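Local coordinates for protein formyltransferase (Francisella tularensis subsp. tularensis, PDB 4NV1) that belongs to the formyltransferase family and holds dTDP-4-amino-4,6-dideoxyglucose in a pocket beside its central mixed beta-sheet, at residues A[90-101]-A[113-124]. Residues are numbered along the deposited sequence; the frame is centred on the assembly and turned at random.
Sequences CINIHPGLNPYN and NKLPIGATIHVM
Asn92 and His122 face each other as a hydrogen-bonded pair of the antiparallel strands 90-94 and 117-123, their side chains alongside one another. CG of His122 sits between its backbone N and carbonyl carbon (chi1 68°), which brings the ring back over the neighbouring strand: CB of Asn92 lies over one face, OD1 of Asn98 over the opposite one, 3.6 Å from ND1 of His122, and CB of His94 at the edge. Asn92 ND2 bonds to the carbonyl of Ser73 on the parallel neighbour, strand 70-74. On the other face of the sheet Ile91 CG2 and Ile121 CG2 press tightly together at 3.4 Å; Ile91 also touches Phe72 and Ile169.

Beyond His94 segment 90-101 turns around Thr120. Its buried OG1 donates to a lone pair of Gly96 O (2.7 Å) and accepts from Asn98 N (3.0 Å), while Gln136 also bonds to it. Pro116 CD sits over the Tyr100 ring in a CH-pi contact, 4.1 Å from its centroid, with Pro99 CD on the opposite face. An amide pair follows: Asn113 ND2 donates to Asn101 OD1 (3.1 Å) and Asn101 ND2 to Asn113 OD1 (3.3 Å), both nearly straight. Asn186 holds Asn101 OD1 too, and Asn113 OD1 also takes Leu115 N, an Asx turn ending helix 106-113. Strands 90-94 and 117-123, joined through that helix, mark the change from parallel to antiparallel order in the formyltransferase domain's mixed sheet, with Pro95 near the bound dTDP-4-amino-4,6-dideoxyglucose.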
loop_
_atom_site.group_PDB
_atom_site.type_symbol
_atom_site.label_atom_id
_atom_site.label_comp_id
_atom_site.label_asym_id
_atom_site.label_seq_id
_atom_site.Cartn_x
_atom_site.Cartn_y
_atom_site.Cartn_z
ATOM N N CYS A 90 -34.401 -1.870 -23.622
ATOM C CA CYS A 90 -32.970 -1.995 -23.318
ATOM C C CYS A 90 -32.838 -1.697 -21.810
ATOM O O CYS A 90 -33.392 -0.742 -21.269
ATOM C CB CYS A 90 -32.185 -0.963 -24.129
ATOM S SG CYS A 90 -32.374 -1.302 -25.892
ATOM N N ILE A 91 -32.167 -2.601 -21.136
ATOM C CA ILE A 91 -31.999 -2.525 -19.700
ATOM C C ILE A 91 -30.509 -2.571 -19.373
ATOM O O ILE A 91 -29.737 -3.335 -19.946
ATOM C CB ILE A 91 -32.825 -3.623 -19.055
ATOM C CG1 ILE A 91 -34.334 -3.285 -19.311
ATOM C CG2 ILE A 91 -32.388 -3.895 -17.631
ATOM C CD1 ILE A 91 -35.234 -4.437 -18.949
ATOM N N ASN A 92 -30.138 -1.621 -18.540
ATOM C CA ASN A 92 -28.771 -1.489 -18.074
ATOM C C ASN A 92 -28.602 -2.052 -16.679
ATOM O O ASN A 92 -29.412 -1.816 -15.789
ATOM C CB ASN A 92 -28.442 -0.013 -18.059
ATOM C CG ASN A 92 -26.954 0.274 -17.853
ATOM O OD1 ASN A 92 -26.633 1.377 -17.534
ATOM N ND2 ASN A 92 -26.065 -0.660 -18.133
ATOM N N ILE A 93 -27.510 -2.767 -16.476
ATOM C CA ILE A 93 -27.191 -3.349 -15.206
ATOM C C ILE A 93 -25.928 -2.604 -14.858
ATOM O O ILE A 93 -24.893 -2.754 -15.533
ATOM C CB ILE A 93 -27.018 -4.868 -15.354
ATOM C CG1 ILE A 93 -28.370 -5.517 -15.704
ATOM C CG2 ILE A 93 -26.499 -5.526 -14.079
ATOM C CD1 ILE A 93 -28.588 -5.882 -17.141
ATOM N N HIS A 94 -26.029 -1.802 -13.798
ATOM C CA HIS A 94 -25.114 -0.674 -13.558
ATOM C C HIS A 94 -24.434 -0.737 -12.176
ATOM O O HIS A 94 -25.137 -0.784 -11.161
ATOM C CB HIS A 94 -25.941 0.611 -13.708
ATOM C CG HIS A 94 -25.230 1.871 -13.351
ATOM N ND1 HIS A 94 -24.078 2.303 -13.982
ATOM C CD2 HIS A 94 -25.544 2.828 -12.445
ATOM C CE1 HIS A 94 -23.685 3.445 -13.446
ATOM N NE2 HIS A 94 -24.564 3.793 -12.515
ATOM N N PRO A 95 -23.089 -0.637 -12.130
ATOM C CA PRO A 95 -22.323 -0.571 -10.893
ATOM C C PRO A 95 -22.380 0.738 -10.150
ATOM O O PRO A 95 -21.385 1.112 -9.539
ATOM C CB PRO A 95 -20.873 -0.872 -11.332
ATOM C CG PRO A 95 -20.808 -0.268 -12.673
ATOM C CD PRO A 95 -22.217 -0.328 -13.277
ATOM N N GLY A 96 -23.543 1.353 -10.027
ATOM C CA GLY A 96 -23.772 2.365 -8.980
ATOM C C GLY A 96 -25.244 2.496 -8.575
ATOM O O GLY A 96 -26.086 1.800 -9.127
ATOM N N LEU A 97 -25.537 3.281 -7.543
ATOM C CA LEU A 97 -26.913 3.405 -7.028
ATOM C C LEU A 97 -27.486 4.692 -7.584
ATOM O O LEU A 97 -27.355 5.739 -6.984
ATOM C CB LEU A 97 -26.936 3.463 -5.503
ATOM C CG LEU A 97 -28.253 3.130 -4.789
ATOM C CD1 LEU A 97 -28.571 1.663 -4.679
ATOM C CD2 LEU A 97 -28.218 3.617 -3.365
ATOM N N ASN A 98 -28.158 4.616 -8.719
ATOM C CA ASN A 98 -28.827 5.797 -9.269
ATOM C C ASN A 98 -29.799 6.439 -8.261
ATOM O O ASN A 98 -30.458 5.729 -7.523
ATOM C CB ASN A 98 -29.652 5.381 -10.481
ATOM C CG ASN A 98 -28.804 5.001 -11.703
ATOM O OD1 ASN A 98 -29.347 4.691 -12.775
ATOM N ND2 ASN A 98 -27.484 5.067 -11.567
ATOM N N PRO A 99 -29.878 7.772 -8.214
ATOM C CA PRO A 99 -29.228 8.642 -9.154
ATOM C C PRO A 99 -27.896 9.213 -8.642
ATOM O O PRO A 99 -27.512 10.276 -9.113
ATOM C CB PRO A 99 -30.181 9.810 -9.206
ATOM C CG PRO A 99 -30.653 9.919 -7.774
ATOM C CD PRO A 99 -30.887 8.484 -7.415
ATOM N N TYR A 100 -27.266 8.600 -7.641
ATOM C CA TYR A 100 -26.004 9.120 -7.045
ATOM C C TYR A 100 -24.705 8.691 -7.770
ATOM O O TYR A 100 -24.503 7.522 -8.035
ATOM C CB TYR A 100 -25.908 8.750 -5.580
ATOM C CG TYR A 100 -27.163 8.999 -4.744
ATOM C CD1 TYR A 100 -27.998 7.936 -4.471
ATOM C CD2 TYR A 100 -27.482 10.241 -4.200
ATOM C CE1 TYR A 100 -29.141 8.092 -3.729
ATOM C CE2 TYR A 100 -28.654 10.431 -3.430
ATOM C CZ TYR A 100 -29.461 9.341 -3.175
ATOM O OH TYR A 100 -30.658 9.382 -2.457
ATOM N N ASN A 101 -23.902 9.670 -8.137
ATOM C CA ASN A 101 -22.550 9.504 -8.719
ATOM C C ASN A 101 -22.700 8.770 -10.026
ATOM O O ASN A 101 -22.156 7.702 -10.213
ATOM C CB ASN A 101 -21.606 8.778 -7.762
ATOM C CG ASN A 101 -21.164 9.676 -6.635
ATOM O OD1 ASN A 101 -20.951 10.869 -6.845
ATOM N ND2 ASN A 101 -21.004 9.111 -5.443
ATOM N N ASN A 113 -16.922 11.226 -1.495
ATOM C CA ASN A 113 -17.993 12.159 -1.193
ATOM C C ASN A 113 -19.125 11.627 -0.365
ATOM O O ASN A 113 -20.001 12.350 -0.068
ATOM C CB ASN A 113 -18.466 12.830 -2.477
ATOM C CG ASN A 113 -19.268 11.923 -3.398
ATOM O OD1 ASN A 113 -19.928 10.975 -2.993
ATOM N ND2 ASN A 113 -19.235 12.265 -4.664
ATOM N N LYS A 114 -19.085 10.373 0.044
ATOM C CA LYS A 114 -20.051 9.690 0.857
ATOM C C LYS A 114 -21.479 9.564 0.363
ATOM O O LYS A 114 -22.257 9.034 1.117
ATOM C CB LYS A 114 -20.082 10.178 2.319
ATOM C CG LYS A 114 -18.726 10.605 2.842
ATOM C CD LYS A 114 -17.783 9.402 2.800
ATOM C CE LYS A 114 -16.411 9.719 3.369
ATOM N NZ LYS A 114 -15.708 8.391 3.452
ATOM N N LEU A 115 -21.816 9.946 -0.875
ATOM C CA LEU A 115 -23.097 9.506 -1.452
ATOM C C LEU A 115 -23.221 7.983 -1.516
ATOM O O LEU A 115 -22.217 7.288 -1.719
ATOM C CB LEU A 115 -23.266 10.175 -2.809
ATOM C CG LEU A 115 -23.369 11.717 -2.649
ATOM C CD1 LEU A 115 -23.637 12.353 -4.001
ATOM C CD2 LEU A 115 -24.448 12.161 -1.651
ATOM N N PRO A 116 -24.423 7.424 -1.284
ATOM C CA PRO A 116 -24.585 5.988 -1.471
ATOM C C PRO A 116 -23.965 5.412 -2.752
ATOM O O PRO A 116 -23.929 6.043 -3.798
ATOM C CB PRO A 116 -26.101 5.855 -1.610
ATOM C CG PRO A 116 -26.587 6.858 -0.642
ATOM C CD PRO A 116 -25.728 8.033 -1.033
ATOM N N ILE A 117 -23.619 4.146 -2.653
ATOM C CA ILE A 117 -23.072 3.382 -3.773
ATOM C C ILE A 117 -23.760 2.045 -3.649
ATOM O O ILE A 117 -24.137 1.581 -2.570
ATOM C CB ILE A 117 -21.519 3.235 -3.620
ATOM C CG1 ILE A 117 -20.910 2.396 -4.737
ATOM C CG2 ILE A 117 -21.225 2.496 -2.321
ATOM C CD1 ILE A 117 -20.972 3.053 -6.086
ATOM N N GLY A 118 -23.914 1.379 -4.779
ATOM C CA GLY A 118 -24.635 0.107 -4.801
ATOM C C GLY A 118 -24.755 -0.283 -6.251
ATOM O O GLY A 118 -23.836 0.069 -7.080
ATOM N N ALA A 119 -25.803 -1.051 -6.554
ATOM C CA ALA A 119 -26.062 -1.474 -7.948
ATOM C C ALA A 119 -27.514 -1.234 -8.363
ATOM O O ALA A 119 -28.370 -1.392 -7.546
ATOM C CB ALA A 119 -25.750 -2.963 -8.113
ATOM N N THR A 120 -27.722 -0.853 -9.609
ATOM C CA THR A 120 -28.987 -0.538 -10.163
ATOM C C THR A 120 -29.163 -1.265 -11.497
ATOM O O THR A 120 -28.206 -1.358 -12.308
ATOM C CB THR A 120 -29.034 0.954 -10.490
ATOM O OG1 THR A 120 -28.774 1.724 -9.334
ATOM C CG2 THR A 120 -30.437 1.374 -11.034
ATOM N N ILE A 121 -30.381 -1.782 -11.686
ATOM C CA ILE A 121 -30.910 -2.210 -12.986
ATOM C C ILE A 121 -32.055 -1.326 -13.357
ATOM O O ILE A 121 -33.011 -1.117 -12.582
ATOM C CB ILE A 121 -31.414 -3.643 -12.937
ATOM C CG1 ILE A 121 -30.333 -4.562 -12.425
ATOM C CG2 ILE A 121 -31.916 -4.053 -14.316
ATOM C CD1 ILE A 121 -30.773 -5.943 -12.038
ATOM N N HIS A 122 -31.939 -0.746 -14.527
ATOM C CA HIS A 122 -32.881 0.268 -14.918
ATOM C C HIS A 122 -33.074 0.222 -16.414
ATOM O O HIS A 122 -32.193 -0.209 -17.181
ATOM C CB HIS A 122 -32.413 1.660 -14.477
ATOM C CG HIS A 122 -31.196 2.145 -15.198
ATOM N ND1 HIS A 122 -29.914 1.827 -14.803
ATOM C CD2 HIS A 122 -31.069 2.933 -16.290
ATOM C CE1 HIS A 122 -29.047 2.380 -15.632
ATOM N NE2 HIS A 122 -29.725 3.036 -16.556
ATOM N N VAL A 123 -34.254 0.651 -16.829
ATOM C CA VAL A 123 -34.571 0.736 -18.239
ATOM C C VAL A 123 -33.833 1.881 -18.903
ATOM O O VAL A 123 -33.928 2.997 -18.465
ATOM C CB VAL A 123 -36.092 0.884 -18.451
ATOM C CG1 VAL A 123 -36.449 0.945 -19.947
ATOM C CG2 VAL A 123 -36.826 -0.278 -17.775
ATOM N N MET A 124 -33.209 1.646 -20.051
ATOM C CA MET A 124 -32.414 2.713 -20.656
ATOM C C MET A 124 -33.324 3.683 -21.372
ATOM O O MET A 124 -34.401 3.318 -21.881
ATOM C CB MET A 124 -31.351 2.147 -21.603
ATOM C CG MET A 124 -30.475 1.117 -20.946
ATOM S SD MET A 124 -29.378 0.145 -22.004
ATOM C CE MET A 124 -28.595 1.445 -22.924
HETATM O O HOH W 1 -35.441 1.124 -23.563
HETATM O O HOH W 2 -23.698 5.569 -6.440
#